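Local coordinates for protein peptide amidase (Stenotrophomonas maltophilia, PDB 1M22) that probably hydrolyses amide bonds, as a member of the amidase signature family, at residues Gly126-Ser131 against Ser167-Ala172; Leu325-Phe330 against Leu371-Ala376; Glu185-Ile190 against Ala438-Gly443; Tyr8-Val13 against Ala174-Ser179. One frame throughout, in Å; residues are numbered along the deposited sequence.

Interaction 1 (Gly126-Ser131 against Ser167-Ala172)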
loop_
_atom_site.group_PDB
_atom_site.type_symbol
_atom_site.label_atom_id
_atom_site.label_comp_id
_atom_site.label_asym_id
_atom_site.label_seq_id
_atom_site.Cartn_x
_atom_site.Cartn_y
_atom_site.Cartn_z
ATOM N N GLY A 126 13.610 -3.238 -7.870
ATOM C CA GLY A 126 13.948 -1.846 -7.653
ATOM C C GLY A 126 12.972 -1.167 -6.715
ATOM O O GLY A 126 12.222 -1.834 -5.998
ATOM N N LYS A 127 12.978 0.163 -6.738
ATOM C CA LYS A 127 12.126 0.979 -5.881
ATOM C C LYS A 127 11.108 1.758 -6.704
ATOM O O LYS A 127 11.386 2.152 -7.837
ATOM C CB LYS A 127 12.984 1.970 -5.085
ATOM C CG LYS A 127 14.218 1.363 -4.423
ATOM C CD LYS A 127 13.860 0.315 -3.377
ATOM C CE LYS A 127 13.182 0.934 -2.164
ATOM N NZ LYS A 127 14.070 1.887 -1.430
ATOM N N THR A 128 9.929 1.989 -6.133
ATOM C CA THR A 128 8.884 2.725 -6.828
ATOM C C THR A 128 8.689 4.144 -6.311
ATOM O O THR A 128 8.903 4.440 -5.130
ATOM C CB THR A 128 7.535 1.989 -6.755
ATOM O OG1 THR A 128 7.252 1.640 -5.394
ATOM C CG2 THR A 128 7.572 0.736 -7.616
ATOM N N ASN A 129 8.282 5.021 -7.218
ATOM C CA ASN A 129 8.049 6.413 -6.885
ATOM C C ASN A 129 6.864 6.550 -5.940
ATOM O O ASN A 129 5.998 5.674 -5.862
ATOM C CB ASN A 129 7.812 7.219 -8.169
ATOM C CG ASN A 129 7.867 8.716 -7.940
ATOM O OD1 ASN A 129 8.666 9.202 -7.143
ATOM N ND2 ASN A 129 7.034 9.456 -8.664
ATOM N N LEU A 130 6.833 7.665 -5.223
ATOM C CA LEU A 130 5.778 7.942 -4.265
ATOM C C LEU A 130 5.623 9.447 -4.137
ATOM O O LEU A 130 6.520 10.204 -4.519
ATOM C CB LEU A 130 6.157 7.388 -2.884
ATOM C CG LEU A 130 7.387 8.033 -2.220
ATOM C CD1 LEU A 130 7.365 7.773 -0.722
ATOM C CD2 LEU A 130 8.671 7.493 -2.844
ATOM N N SER A 131 4.482 9.882 -3.618
ATOM C CA SER A 131 4.288 11.305 -3.363
ATOM C C SER A 131 5.435 11.603 -2.397
ATOM O O SER A 131 5.638 10.862 -1.432
ATOM C CB SER A 131 2.946 11.537 -2.674
ATOM O OG SER A 131 1.888 11.038 -3.475
ATOM N N SER A 167 2.045 5.470 -5.065
ATOM C CA SER A 167 1.734 5.616 -6.477
ATOM C C SER A 167 2.416 4.622 -7.405
ATOM O O SER A 167 1.747 3.903 -8.150
ATOM C CB SER A 167 2.072 7.041 -6.911
ATOM O OG SER A 167 1.670 7.981 -5.925
ATOM N N GLY A 168 3.743 4.587 -7.361
ATOM C CA GLY A 168 4.495 3.697 -8.222
ATOM C C GLY A 168 4.222 2.229 -7.990
ATOM O O GLY A 168 4.205 1.442 -8.936
ATOM N N SER A 169 4.012 1.841 -6.740
ATOM C CA SER A 169 3.747 0.439 -6.465
ATOM C C SER A 169 2.429 -0.013 -7.079
ATOM O O SER A 169 2.356 -1.094 -7.658
ATOM C CB SER A 169 3.755 0.174 -4.959
ATOM O OG SER A 169 5.087 0.168 -4.465
ATOM N N ALA A 170 1.393 0.815 -6.970
ATOM C CA ALA A 170 0.094 0.468 -7.536
ATOM C C ALA A 170 0.169 0.429 -9.062
ATOM O O ALA A 170 -0.305 -0.517 -9.693
ATOM C CB ALA A 170 -0.960 1.473 -7.089
ATOM N N VAL A 171 0.775 1.455 -9.650
ATOM C CA VAL A 171 0.903 1.526 -11.099
ATOM C C VAL A 171 1.738 0.370 -11.641
ATOM O O VAL A 171 1.371 -0.250 -12.639
ATOM C CB VAL A 171 1.540 2.862 -11.529
ATOM C CG1 VAL A 171 1.890 2.828 -13.013
ATOM C CG2 VAL A 171 0.575 4.004 -11.247
ATOM N N ALA A 172 2.852 0.065 -10.981
ATOM C CA ALA A 172 3.712 -1.024 -11.434
ATOM C C ALA A 172 2.971 -2.358 -11.467
ATOM O O ALA A 172 3.100 -3.129 -12.418
ATOM C CB ALA A 172 4.935 -1.127 -10.541
HETATM O O HOH W 1 5.019 3.451 -4.482
#
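Thr-128 and Ser-169 meet hydroxyl to hydroxyl, Thr-128 OG1 lying 2.8 Å from Ser-169 OG in a likely hydrogen bond, though the threonine proton may turn to Leu-85 O, a weak partner. Thr-128 OG1 sits between its own backbone N and carbonyl carbon (chi1 51°), which turns the oxygen onto the first helical turn and swings the methyl along it, Thr-128 CG2 coming within 4.4 Å of Ala-172 CB. Beneath the threonine is bare backbone: Thr-128 CB is 3.5 Å from Gly-168 C, and Gly-168, lacking a side chain, lets its CA approach Asn-129 CA to 4.7 Å. The helix start is also gripped through Asn-129 O. It accepts Gly-168 N at 2.9 Å (N-H...O 147°), with the donor well above the carbonyl plane, and a water that donates to Asn-129 O at 2.8 Å accepts Ser-169 N at 3.0 Å. The loop carbonyl thus serves two amides of the first turn, one directly and one through water. This is the serine- and glycine-rich helix of the amidase signature, running at 108° to the end of strand 123-128 in the central mixed sheet. Further out, Ser-169 OG also bonds Ile-182 O, on strand 180-185. The Asn-129 amide is fixed by Ser-146, Thr-152 and Gly-150, while Ser-131 OG holds Gly-144 N and Ser-167 OG holds Cys-163 O. Leu-130, leading away from the helix, lies beside the active-site residue Lys-86.

Interaction 2 (Leu325-Phe330 against Leu371-Ala376)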
loop_
_atom_site.group_PDB
_atom_site.type_symbol
_atom_site.label_atom_id
_atom_site.label_comp_id
_atom_site.label_asym_id
_atom_site.label_seq_id
_atom_site.Cartn_x
_atom_site.Cartn_y
_atom_site.Cartn_z
ATOM N N LEU A 325 -1.822 14.299 15.921
ATOM C CA LEU A 325 -0.907 13.203 16.212
ATOM C C LEU A 325 0.105 12.967 15.091
ATOM O O LEU A 325 1.256 12.633 15.358
ATOM C CB LEU A 325 -1.690 11.919 16.537
ATOM C CG LEU A 325 -2.347 11.097 15.430
ATOM C CD1 LEU A 325 -1.337 10.109 14.857
ATOM C CD2 LEU A 325 -3.534 10.342 16.007
ATOM N N LEU A 326 -0.312 13.157 13.842
ATOM C CA LEU A 326 0.600 12.961 12.719
ATOM C C LEU A 326 1.752 13.968 12.738
ATOM O O LEU A 326 2.895 13.608 12.476
ATOM C CB LEU A 326 -0.150 13.062 11.386
ATOM C CG LEU A 326 -1.185 11.972 11.092
ATOM C CD1 LEU A 326 -1.807 12.215 9.726
ATOM C CD2 LEU A 326 -0.523 10.606 11.135
ATOM N N LEU A 327 1.449 15.226 13.047
ATOM C CA LEU A 327 2.483 16.253 13.094
ATOM C C LEU A 327 3.527 15.932 14.161
ATOM O O LEU A 327 4.726 15.987 13.900
ATOM C CB LEU A 327 1.856 17.624 13.368
ATOM C CG LEU A 327 1.013 18.218 12.237
ATOM C CD1 LEU A 327 0.218 19.406 12.754
ATOM C CD2 LEU A 327 1.917 18.634 11.086
ATOM N N TYR A 328 3.067 15.585 15.359
ATOM C CA TYR A 328 3.983 15.260 16.444
ATOM C C TYR A 328 4.802 14.007 16.165
ATOM O O TYR A 328 6.017 13.988 16.358
ATOM C CB TYR A 328 3.218 15.056 17.757
ATOM C CG TYR A 328 2.833 16.332 18.473
ATOM C CD1 TYR A 328 1.778 17.120 18.020
ATOM C CD2 TYR A 328 3.516 16.737 19.620
ATOM C CE1 TYR A 328 1.405 18.284 18.696
ATOM C CE2 TYR A 328 3.153 17.897 20.302
ATOM C CZ TYR A 328 2.098 18.662 19.835
ATOM O OH TYR A 328 1.724 19.803 20.511
ATOM N N GLU A 329 4.134 12.954 15.708
ATOM C CA GLU A 329 4.828 11.707 15.443
ATOM C C GLU A 329 5.770 11.790 14.250
ATOM O O GLU A 329 6.793 11.110 14.220
ATOM C CB GLU A 329 3.809 10.575 15.276
ATOM C CG GLU A 329 3.033 10.308 16.565
ATOM C CD GLU A 329 2.110 9.110 16.488
ATOM O OE1 GLU A 329 2.150 8.378 15.473
ATOM O OE2 GLU A 329 1.343 8.896 17.453
ATOM N N PHE A 330 5.443 12.631 13.272
ATOM C CA PHE A 330 6.305 12.777 12.104
ATOM C C PHE A 330 7.657 13.366 12.507
ATOM O O PHE A 330 8.701 12.857 12.112
ATOM C CB PHE A 330 5.644 13.670 11.048
ATOM C CG PHE A 330 6.519 13.952 9.854
ATOM C CD1 PHE A 330 6.866 12.937 8.964
ATOM C CD2 PHE A 330 7.010 15.234 9.629
ATOM C CE1 PHE A 330 7.692 13.197 7.869
ATOM C CE2 PHE A 330 7.836 15.507 8.540
ATOM C CZ PHE A 330 8.179 14.487 7.658
ATOM N N LEU A 371 5.916 20.102 6.851
ATOM C CA LEU A 371 7.229 19.948 7.471
ATOM C C LEU A 371 7.418 21.078 8.478
ATOM O O LEU A 371 7.872 20.859 9.598
ATOM C CB LEU A 371 8.350 20.028 6.431
ATOM C CG LEU A 371 8.367 19.021 5.281
ATOM C CD1 LEU A 371 9.678 19.157 4.524
ATOM C CD2 LEU A 371 8.221 17.599 5.821
ATOM N N VAL A 372 7.060 22.290 8.059
ATOM C CA VAL A 372 7.188 23.468 8.905
ATOM C C VAL A 372 6.325 23.359 10.157
ATOM O O VAL A 372 6.786 23.651 11.258
ATOM C CB VAL A 372 6.813 24.743 8.112
ATOM C CG1 VAL A 372 6.756 25.953 9.042
ATOM C CG2 VAL A 372 7.842 24.978 7.008
ATOM N N GLU A 373 5.076 22.934 10.001
ATOM C CA GLU A 373 4.206 22.806 11.160
ATOM C C GLU A 373 4.691 21.701 12.095
ATOM O O GLU A 373 4.675 21.859 13.314
ATOM C CB GLU A 373 2.760 22.536 10.733
ATOM C CG GLU A 373 1.821 22.331 11.913
ATOM C CD GLU A 373 0.364 22.575 11.571
ATOM O OE1 GLU A 373 -0.055 22.229 10.447
ATOM O OE2 GLU A 373 -0.366 23.101 12.439
ATOM N N ALA A 374 5.133 20.584 11.526
ATOM C CA ALA A 374 5.618 19.475 12.336
ATOM C C ALA A 374 6.864 19.855 13.138
ATOM O O ALA A 374 7.019 19.456 14.291
ATOM C CB ALA A 374 5.919 18.268 11.447
ATOM N N ASP A 375 7.750 20.640 12.534
ATOM C CA ASP A 375 8.976 21.031 13.220
ATOM C C ASP A 375 8.723 21.881 14.462
ATOM O O ASP A 375 9.545 21.902 15.380
ATOM C CB ASP A 375 9.903 21.783 12.265
ATOM C CG ASP A 375 11.309 21.916 12.811
ATOM O OD1 ASP A 375 11.881 20.883 13.215
ATOM O OD2 ASP A 375 11.843 23.047 12.834
ATOM N N ALA A 376 7.582 22.562 14.494
ATOM C CA ALA A 376 7.237 23.423 15.620
ATOM C C ALA A 376 6.533 22.705 16.768
ATOM O O ALA A 376 6.207 23.329 17.777
ATOM C CB ALA A 376 6.380 24.589 15.132
#
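Ala-374 is wedged between Leu-327 and Phe-330 where the two helices cross, and the tight part of the contact is built around its methyl group. Ala-374 CB lies 3.6 Å from Leu-327 O and 3.7 Å from Phe-330 CD2, reaching the phenyl ring at its edge and in its plane. Phe-330 has CG anti to the backbone N (chi1 176°), which sends the ring across to Leu-371, whose CD2 touches Phe-330 CE2 at 3.5 Å. Leu-371 starts out pointing away from the other helix, and only its CD2 branch returns to the ring; Phe-136 meets that ring too, and helix 348-357 packs on Leu-371. On the other flank the contact opens toward solvent. There Leu-327 CD1 rests 3.4 Å from Glu-373 CD, so the methyl lies against the extended glutamate chain, whose carboxylate forms a salt bridge with Arg-323 one turn earlier on helix 319-340. The side chains supply no polar link across the segments. A CA-CA distance of 4.6 Å between Leu-327 and Ala-374, axes 8.5 Å apart and a crossing angle of -77° describe two helices packed steeply over a small alanine, within the helical layers covering the sheet of the amidase fold.

Interaction 3 (Glu185-Ile190 against Ala438-Gly443)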
loop_
_atom_site.group_PDB
_atom_site.type_symbol
_atom_site.label_atom_id
_atom_site.label_comp_id
_atom_site.label_asym_id
_atom_site.label_seq_id
_atom_site.Cartn_x
_atom_site.Cartn_y
_atom_site.Cartn_z
ATOM N N GLU A 185 1.031 2.673 4.192
ATOM C CA GLU A 185 -0.128 3.514 4.424
ATOM C C GLU A 185 -0.098 4.157 5.798
ATOM O O GLU A 185 0.282 3.529 6.792
ATOM C CB GLU A 185 -1.438 2.717 4.284
ATOM C CG GLU A 185 -2.682 3.563 4.619
ATOM C CD GLU A 185 -3.983 3.071 3.985
ATOM O OE1 GLU A 185 -3.940 2.431 2.910
ATOM O OE2 GLU A 185 -5.061 3.359 4.552
ATOM N N THR A 186 -0.484 5.425 5.829
ATOM C CA THR A 186 -0.602 6.184 7.063
ATOM C C THR A 186 -2.104 6.491 7.110
ATOM O O THR A 186 -2.758 6.293 8.128
ATOM C CB THR A 186 0.258 7.453 7.017
ATOM O OG1 THR A 186 1.638 7.069 6.923
ATOM C CG2 THR A 186 0.052 8.285 8.275
ATOM N N ASP A 187 -2.646 6.962 5.989
ATOM C CA ASP A 187 -4.083 7.199 5.863
ATOM C C ASP A 187 -4.475 7.222 4.384
ATOM O O ASP A 187 -4.461 8.272 3.734
ATOM C CB ASP A 187 -4.538 8.499 6.538
ATOM C CG ASP A 187 -6.059 8.577 6.662
ATOM O OD1 ASP A 187 -6.760 8.013 5.795
ATOM O OD2 ASP A 187 -6.566 9.197 7.619
ATOM N N GLY A 188 -4.798 6.039 3.866
ATOM C CA GLY A 188 -5.217 5.883 2.484
ATOM C C GLY A 188 -4.140 5.556 1.462
ATOM O O GLY A 188 -4.470 5.160 0.339
ATOM N N SER A 189 -2.869 5.676 1.841
ATOM C CA SER A 189 -1.767 5.460 0.900
ATOM C C SER A 189 -1.579 4.099 0.241
ATOM O O SER A 189 -0.762 3.975 -0.674
ATOM C CB SER A 189 -0.449 5.912 1.522
ATOM O OG SER A 189 -0.369 7.330 1.513
ATOM N N ILE A 190 -2.283 3.075 0.713
ATOM C CA ILE A 190 -2.214 1.778 0.048
ATOM C C ILE A 190 -3.539 1.534 -0.668
ATOM O O ILE A 190 -3.569 1.350 -1.883
ATOM C CB ILE A 190 -1.970 0.596 1.023
ATOM C CG1 ILE A 190 -0.497 0.557 1.441
ATOM C CG2 ILE A 190 -2.356 -0.732 0.348
ATOM C CD1 ILE A 190 -0.193 -0.465 2.515
ATOM N N ALA A 438 -11.069 5.435 8.684
ATOM C CA ALA A 438 -11.402 4.785 9.947
ATOM C C ALA A 438 -10.412 3.664 10.256
ATOM O O ALA A 438 -9.897 3.570 11.368
ATOM C CB ALA A 438 -12.823 4.233 9.899
ATOM N N ALA A 439 -10.145 2.811 9.273
ATOM C CA ALA A 439 -9.211 1.715 9.488
ATOM C C ALA A 439 -7.796 2.238 9.719
ATOM O O ALA A 439 -7.071 1.742 10.582
ATOM C CB ALA A 439 -9.234 0.763 8.295
ATOM N N ALA A 440 -7.401 3.244 8.950
ATOM C CA ALA A 440 -6.068 3.811 9.099
ATOM C C ALA A 440 -5.845 4.396 10.495
ATOM O O ALA A 440 -4.826 4.132 11.134
ATOM C CB ALA A 440 -5.835 4.885 8.034
ATOM N N VAL A 441 -6.805 5.182 10.967
ATOM C CA VAL A 441 -6.684 5.817 12.274
ATOM C C VAL A 441 -6.820 4.820 13.427
ATOM O O VAL A 441 -6.163 4.960 14.459
ATOM C CB VAL A 441 -7.719 6.956 12.398
ATOM C CG1 VAL A 441 -7.669 7.582 13.784
ATOM C CG2 VAL A 441 -7.428 8.013 11.331
ATOM N N ALA A 442 -7.657 3.803 13.250
ATOM C CA ALA A 442 -7.842 2.787 14.283
ATOM C C ALA A 442 -6.674 1.808 14.305
ATOM O O ALA A 442 -6.471 1.106 15.293
ATOM C CB ALA A 442 -9.136 2.024 14.035
ATOM N N GLY A 443 -5.908 1.770 13.215
ATOM C CA GLY A 443 -4.797 0.836 13.115
ATOM C C GLY A 443 -5.337 -0.548 12.791
ATOM O O GLY A 443 -4.690 -1.562 13.069
#
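Asp-187, with CG anti to the backbone N (chi1 -168°), turns its carboxylate over Ala-440, while Glu-185, likewise anti (chi1 176°) and extended beyond CG, brings its own tip to the same methyl. Asp-187 CG and Glu-185 OE2 each lie 3.9 Å from Ala-440 CB. The closest approaches come from backbone: Thr-186 O is 3.4 Å and Asp-187 CA 3.6 Å from Ala-440 CB, so the Ala-440 methyl sits against the curl of the loop. That loop carries Ser-189, the nucleophile of the Ser-Ser-Lys triad of amidase signature enzymes, whose OG is hydrogen-bonded to Ser-165 OG. Glu-185 holds the loop in shape from within. Glu-185 OE1 accepts Ile-190 N at 2.8 Å, on its anti side and 35° out of the carboxylate plane, and also takes Val-191 N; Glu-185 OE2 receives a weak bond from Gly-188 N at 2.8 Å. Asp-187 OD2 bonds Ser-437 OG, and it lies 4.0 Å from Val-441 CG2. Glu-322 OE2 is close to the same oxygen, a proximity of like charges that may raise the proton affinity of one carboxylate. The helix finishes in a Schellman motif, with Gly-443 at positive phi as its C-prime residue.

Interaction 4 (Tyr8-Val13 against Ala174-Ser179)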
loop_
_atom_site.group_PDB
_atom_site.type_symbol
_atom_site.label_atom_id
_atom_site.label_comp_id
_atom_site.label_asym_id
_atom_site.label_seq_id
_atom_site.Cartn_x
_atom_site.Cartn_y
_atom_site.Cartn_z
ATOM N N TYR A 8 3.602 -12.894 -19.224
ATOM C CA TYR A 8 3.369 -13.063 -17.792
ATOM C C TYR A 8 2.285 -12.135 -17.270
ATOM O O TYR A 8 2.038 -12.069 -16.069
ATOM C CB TYR A 8 4.675 -12.830 -17.031
ATOM C CG TYR A 8 5.832 -13.588 -17.638
ATOM C CD1 TYR A 8 5.833 -14.981 -17.674
ATOM C CD2 TYR A 8 6.889 -12.913 -18.244
ATOM C CE1 TYR A 8 6.855 -15.684 -18.306
ATOM C CE2 TYR A 8 7.916 -13.605 -18.879
ATOM C CZ TYR A 8 7.891 -14.989 -18.907
ATOM O OH TYR A 8 8.896 -15.672 -19.553
ATOM N N ALA A 9 1.627 -11.427 -18.179
ATOM C CA ALA A 9 0.574 -10.505 -17.785
ATOM C C ALA A 9 -0.535 -11.214 -17.017
ATOM O O ALA A 9 -1.002 -12.282 -17.411
ATOM C CB ALA A 9 -0.002 -9.817 -19.015
ATOM N N GLU A 10 -0.938 -10.610 -15.904
ATOM C CA GLU A 10 -2.008 -11.134 -15.060
ATOM C C GLU A 10 -1.765 -12.531 -14.500
ATOM O O GLU A 10 -2.709 -13.204 -14.087
ATOM C CB GLU A 10 -3.334 -11.132 -15.831
ATOM C CG GLU A 10 -3.693 -9.798 -16.465
ATOM C CD GLU A 10 -3.722 -8.661 -15.463
ATOM O OE1 GLU A 10 -4.460 -8.767 -14.460
ATOM O OE2 GLU A 10 -3.007 -7.663 -15.684
ATOM N N THR A 11 -0.511 -12.971 -14.476
ATOM C CA THR A 11 -0.192 -14.299 -13.961
ATOM C C THR A 11 0.092 -14.253 -12.462
ATOM O O THR A 11 0.967 -13.513 -12.010
ATOM C CB THR A 11 1.025 -14.897 -14.691
ATOM O OG1 THR A 11 0.794 -14.856 -16.106
ATOM C CG2 THR A 11 1.240 -16.345 -14.270
ATOM N N ASP A 12 -0.653 -15.050 -11.701
ATOM C CA ASP A 12 -0.508 -15.101 -10.248
ATOM C C ASP A 12 0.827 -15.662 -9.781
ATOM O O ASP A 12 1.489 -16.422 -10.490
ATOM C CB ASP A 12 -1.631 -15.936 -9.623
ATOM C CG ASP A 12 -2.995 -15.309 -9.803
ATOM O OD1 ASP A 12 -3.150 -14.120 -9.465
ATOM O OD2 ASP A 12 -3.917 -16.009 -10.276
ATOM N N VAL A 13 1.206 -15.284 -8.566
ATOM C CA VAL A 13 2.447 -15.739 -7.962
ATOM C C VAL A 13 2.530 -17.264 -7.933
ATOM O O VAL A 13 3.558 -17.841 -8.285
ATOM C CB VAL A 13 2.583 -15.196 -6.518
ATOM C CG1 VAL A 13 3.772 -15.836 -5.820
ATOM C CG2 VAL A 13 2.746 -13.680 -6.555
ATOM N N ALA A 174 -0.331 -2.783 -11.635
ATOM C CA ALA A 174 -1.396 -2.692 -12.632
ATOM C C ALA A 174 -0.870 -2.834 -14.056
ATOM O O ALA A 174 -1.560 -3.366 -14.923
ATOM C CB ALA A 174 -2.126 -1.363 -12.489
ATOM N N ALA A 175 0.347 -2.345 -14.283
ATOM C CA ALA A 175 0.978 -2.380 -15.603
ATOM C C ALA A 175 1.859 -3.603 -15.814
ATOM O O ALA A 175 2.568 -3.691 -16.810
ATOM C CB ALA A 175 1.798 -1.108 -15.813
ATOM N N ASN A 176 1.811 -4.544 -14.879
ATOM C CA ASN A 176 2.612 -5.760 -14.965
ATOM C C ASN A 176 4.116 -5.501 -15.105
ATOM O O ASN A 176 4.805 -6.146 -15.905
ATOM C CB ASN A 176 2.112 -6.655 -16.110
ATOM C CG ASN A 176 0.782 -7.323 -15.787
ATOM O OD1 ASN A 176 -0.282 -6.863 -16.208
ATOM N ND2 ASN A 176 0.838 -8.409 -15.029
ATOM N N LEU A 177 4.620 -4.562 -14.307
ATOM C CA LEU A 177 6.042 -4.234 -14.300
ATOM C C LEU A 177 6.782 -5.103 -13.281
ATOM O O LEU A 177 8.006 -5.064 -13.189
ATOM C CB LEU A 177 6.258 -2.759 -13.960
ATOM C CG LEU A 177 5.593 -1.727 -14.872
ATOM C CD1 LEU A 177 6.052 -0.338 -14.460
ATOM C CD2 LEU A 177 5.954 -1.988 -16.328
ATOM N N ALA A 178 6.020 -5.866 -12.502
ATOM C CA ALA A 178 6.568 -6.779 -11.503
ATOM C C ALA A 178 5.448 -7.728 -11.103
ATOM O O ALA A 178 4.292 -7.508 -11.452
ATOM C CB ALA A 178 7.066 -6.012 -10.285
ATOM N N SER A 179 5.790 -8.787 -10.379
ATOM C CA SER A 179 4.782 -9.744 -9.936
ATOM C C SER A 179 3.899 -9.112 -8.870
ATOM O O SER A 179 2.673 -9.151 -8.967
ATOM C CB SER A 179 5.453 -10.993 -9.366
ATOM O OG SER A 179 4.509 -11.822 -8.712
HETATM O O HOH W 2 2.127 -12.358 -9.893
#
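Asn-176 and Glu-10 face each other with like atoms paired: as modelled, Asn-176 OD1 is 2.9 Å from Glu-10 OE2 and Asn-176 ND2 is 3.0 Å from Glu-10 N. The amide is therefore probably turned over, and with oxygen and nitrogen exchanged both approaches may be hydrogen bonds. A helix end and a tight turn meet here. Asn-176 is the C-prime residue of the Schellman motif that ends helix 167-174, and Tyr-8 to Thr-11 form a type II beta turn closed by Thr-11 N to Tyr-8 O at 3.1 Å. Glu-10 occupies the third position of that turn with phi 59°, exposing its amide N to the asparagine, and its side chain folds back at chi2 to meet Asn-176 a second time. The carboxylate and amide planes stand 84° apart. Ala-9 flanks the same group, its CA 3.8 Å from Asn-176 CG. Arg-487 ties the two sides further, forming a salt bridge with Glu-10 OE1 and donating to Ala-174 O, at the end of the helix. The second half of the contact, away from the active-site residues, joins the entry of helix 13-21 to the start of strand 180-185. A water lies 2.7 Å from both Thr-11 O and Ser-179 OG and probably links them. Ser-179 OG stands anti to its backbone N (chi1 169°), a rotation that also sets it 3.3 Å from Val-13 CG2.

How the interactions relate
From the N terminus, residues 8-13 wait until 174-179 for their partner, so interaction 4 closes the first long loop and fastens the N-terminal segment to the core. Interaction 1 is nested inside it, joining strand 123-128 to helix 167-174; the two touch where that helix ends, through a probable hydrogen bond from Leu-177 N to Ala-172 O (2.8 Å). After strand 180-185 the loop carrying Ser-189 opens interaction 3, which joins it to helix 436-442. Interaction 2 nests within that loop and pairs two covering helices, with Leu-326 CD2 packed 3.7 Å from Thr-186 CG2. The two nested pairs follow in series. Interactions 2 and 4 lie on opposite sides of the chain's centre, their centres 38 Å apart.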